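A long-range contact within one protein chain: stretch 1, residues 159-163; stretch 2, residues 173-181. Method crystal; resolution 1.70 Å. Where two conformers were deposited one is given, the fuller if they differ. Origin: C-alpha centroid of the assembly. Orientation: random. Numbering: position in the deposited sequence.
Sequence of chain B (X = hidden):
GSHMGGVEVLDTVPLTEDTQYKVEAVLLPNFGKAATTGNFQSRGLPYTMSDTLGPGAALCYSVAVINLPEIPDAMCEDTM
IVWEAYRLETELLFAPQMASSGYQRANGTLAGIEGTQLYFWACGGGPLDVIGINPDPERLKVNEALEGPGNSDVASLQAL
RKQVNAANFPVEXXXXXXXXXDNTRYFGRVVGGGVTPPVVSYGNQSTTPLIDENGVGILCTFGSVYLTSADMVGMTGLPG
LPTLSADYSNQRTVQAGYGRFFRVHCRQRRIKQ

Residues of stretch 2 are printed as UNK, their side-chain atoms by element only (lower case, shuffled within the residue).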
# COMPACT_ATOMS: atom_id res chain seq x y z
N ALA B 159 -22.78 -10.90 24.36
CA ALA B 159 -22.48 -9.48 24.21
C ALA B 159 -23.76 -8.77 23.78
O ALA B 159 -24.54 -9.31 22.99
CB ALA B 159 -21.40 -9.26 23.18
N LEU B 160 -23.97 -7.56 24.28
CA LEU B 160 -25.19 -6.80 23.97
C LEU B 160 -25.32 -6.56 22.47
O LEU B 160 -24.36 -6.17 21.80
CB LEU B 160 -25.13 -5.46 24.71
CG LEU B 160 -26.25 -4.44 24.59
CD1 LEU B 160 -27.58 -5.05 24.97
CD2 LEU B 160 -25.90 -3.23 25.48
N ARG B 161 -26.54 -6.75 21.96
CA ARG B 161 -26.84 -6.48 20.56
C ARG B 161 -27.95 -5.46 20.47
O ARG B 161 -28.90 -5.50 21.25
CB ARG B 161 -27.22 -7.76 19.85
CG ARG B 161 -25.97 -8.54 19.52
CD ARG B 161 -26.27 -9.93 19.05
NE ARG B 161 -25.13 -10.43 18.28
CZ ARG B 161 -24.06 -11.00 18.83
NH1 ARG B 161 -23.98 -11.14 20.15
NH2 ARG B 161 -23.08 -11.44 18.06
N LYS B 162 -27.78 -4.52 19.55
CA LYS B 162 -28.74 -3.44 19.32
C LYS B 162 -28.67 -3.06 17.86
O LYS B 162 -27.79 -3.50 17.11
CB LYS B 162 -28.44 -2.20 20.16
CG LYS B 162 -28.72 -2.30 21.65
CD LYS B 162 -29.05 -0.93 22.23
CE LYS B 162 -29.48 -1.09 23.67
NZ LYS B 162 -29.60 0.20 24.38
N GLN B 163 -29.64 -2.24 17.43
CA GLN B 163 -29.57 -1.63 16.10
C GLN B 163 -29.32 -0.14 16.19
O GLN B 163 -29.77 0.51 17.12
CB GLN B 163 -30.88 -1.89 15.33
CG GLN B 163 -31.24 -3.35 15.25
CD GLN B 163 -32.42 -3.59 14.31
OE1 GLN B 163 -32.30 -4.27 13.30
NE2 GLN B 163 -33.55 -2.99 14.62
N UNK B 173 -17.42 1.94 20.65
CA UNK B 173 -18.08 0.96 21.52
C UNK B 173 -19.04 -0.02 20.81
O UNK B 173 -19.57 -0.95 21.44
c UNK B 173 -18.10 2.74 23.43
c UNK B 173 -19.06 3.53 24.35
c UNK B 173 -17.01 2.03 24.25
c UNK B 173 -18.86 1.71 22.60
N UNK B 174 -19.27 0.18 19.51
CA UNK B 174 -20.31 -0.56 18.78
C UNK B 174 -19.75 -0.99 17.43
O UNK B 174 -19.32 -0.10 16.68
n UNK B 174 -22.96 1.70 21.71
c UNK B 174 -22.27 0.64 19.86
c UNK B 174 -22.16 1.78 20.61
c UNK B 174 -24.54 -0.05 22.58
c UNK B 174 -25.02 -1.31 22.32
c UNK B 174 -23.20 -0.19 20.55
c UNK B 174 -24.63 -2.01 21.19
c UNK B 174 -23.62 0.49 21.69
c UNK B 174 -23.72 -1.48 20.29
c UNK B 174 -21.55 0.31 18.58
N UNK B 175 -19.79 -2.28 17.15
CA UNK B 175 -19.20 -2.89 15.95
C UNK B 175 -20.30 -3.53 15.09
O UNK B 175 -21.18 -4.21 15.64
c UNK B 175 -18.19 -3.98 16.36
c UNK B 175 -17.12 -3.42 17.30
c UNK B 175 -17.52 -4.59 15.14
N UNK B 176 -20.24 -3.37 13.77
CA UNK B 176 -21.19 -4.04 12.89
C UNK B 176 -21.21 -5.52 13.21
O UNK B 176 -20.18 -6.14 13.38
c UNK B 176 -20.81 -3.83 11.43
N UNK B 177 -22.41 -6.09 13.25
CA UNK B 177 -22.60 -7.48 13.66
C UNK B 177 -22.64 -8.43 12.43
O UNK B 177 -23.64 -8.44 11.69
c UNK B 177 -23.88 -7.56 14.48
o UNK B 177 -23.39 -9.92 14.74
o UNK B 177 -25.13 -9.11 15.83
c UNK B 177 -24.14 -8.96 15.07
N UNK B 178 -21.58 -9.23 12.20
CA UNK B 178 -21.54 -10.12 11.06
C UNK B 178 -22.46 -11.35 11.20
O UNK B 178 -22.69 -12.03 10.23
c UNK B 178 -19.63 -10.51 12.43
c UNK B 178 -20.36 -9.35 13.02
c UNK B 178 -20.05 -10.54 11.00
N UNK B 179 -22.99 -11.60 12.40
CA UNK B 179 -23.95 -12.68 12.60
C UNK B 179 -25.39 -12.26 12.23
O UNK B 179 -26.28 -13.11 12.22
c UNK B 179 -22.50 -13.57 14.47
o UNK B 179 -24.54 -12.33 14.96
c UNK B 179 -23.93 -13.24 14.04
N UNK B 180 -25.60 -10.98 11.95
CA UNK B 180 -26.90 -10.44 11.54
C UNK B 180 -26.66 -9.65 10.25
O UNK B 180 -25.89 -10.11 9.38
c UNK B 180 -28.29 -10.36 16.36
c UNK B 180 -27.54 -9.64 12.68
c UNK B 180 -28.55 -9.75 14.99
n UNK B 180 -28.63 -11.81 16.42
c UNK B 180 -27.80 -10.50 13.91
N UNK B 181 -27.32 -8.51 10.10
CA UNK B 181 -27.18 -7.70 8.89
C UNK B 181 -27.40 -8.45 7.59
O UNK B 181 -26.72 -8.18 6.60
c UNK B 181 -25.83 -6.99 8.88
n UNK B 181 -24.79 -5.95 10.79
c UNK B 181 -25.77 -5.90 9.89
o UNK B 181 -26.66 -5.03 9.91

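Position 173 carries four carbons, forked at the second, and lies beyond reach of stretch 1. A fork at the second carbon is the mark of leucine: Leu173.

At position 174 one carbon leads into fused five- and six-membered rings holding eight carbons and one nitrogen. The CA-to-CB bond points sideways, but one carbon of the six-membered ring comes close to both Leu160 CD2 and Lys162 CG. Only tryptophan has this ring system, so this is Trp174. Its CH2 lies 3.8 Å from Leu160 CD2 and 3.9 Å from Lys162 CG.

Position 175 has one carbon bearing two more, which gives Val175, and position 176 a single carbon, which gives Ala176. Both are buried strand residues with no contact to stretch 1.

Position 177 shows two carbons, the second carrying two oxygens, and its CA-to-CB bond points toward stretch 1. One oxygen lies close to Arg161 NE. A carboxylate borne directly on CB is aspartate; one more carbon would make glutamate. This is Asp177. Its OD2 sits 2.8 Å from Arg161 NE, near the plane of the guanidinium at its edge, where the N-H can meet it at 145° in a hydrogen bond that is part of a salt bridge.

At position 178 three carbons close a ring onto the backbone nitrogen, the signature of proline. The CA-to-CB bond of Pro178 points away from stretch 1, and the residue occupies the second place of a type I turn that begins at Asp177.

Position 179 has one carbon carrying an oxygen and a carbon, the oxygen near Arg161 NH2: Thr179. Its OG1 lies 3.5 Å from Arg161 NH2 and donates to Asp177 OD1 at 2.7 Å; Thr179 N reaches the same Asp177 OD1 at 2.9 Å.

Position 180 bears four carbons in a row ending in nitrogen, the last carbon close to Arg161 CD. This is Lys180, its CE 3.4 Å from Arg161 CD, although Lys180 NZ lies 4.2 Å from Arg161 NE, a close approach of like charges. Lys180 N closes the turn on Asp177 O at 3.2 Å.

Position 181 has two carbons, the second carrying one oxygen and one nitrogen, and makes no contact with stretch 1. This short amide is Asn181, whose ND2 donates to Asp177 O at 2.9 Å.

The contact thus has a polar and an apolar part. For a designer, the rule is that the same carboxylate is held locally through OD1 and across the contact through OD2. Trp174 supplies the apolar part, its ring end meeting Leu160 and the aliphatic portion of Lys162.

Stretch 2 173-181: LWVADPTKN
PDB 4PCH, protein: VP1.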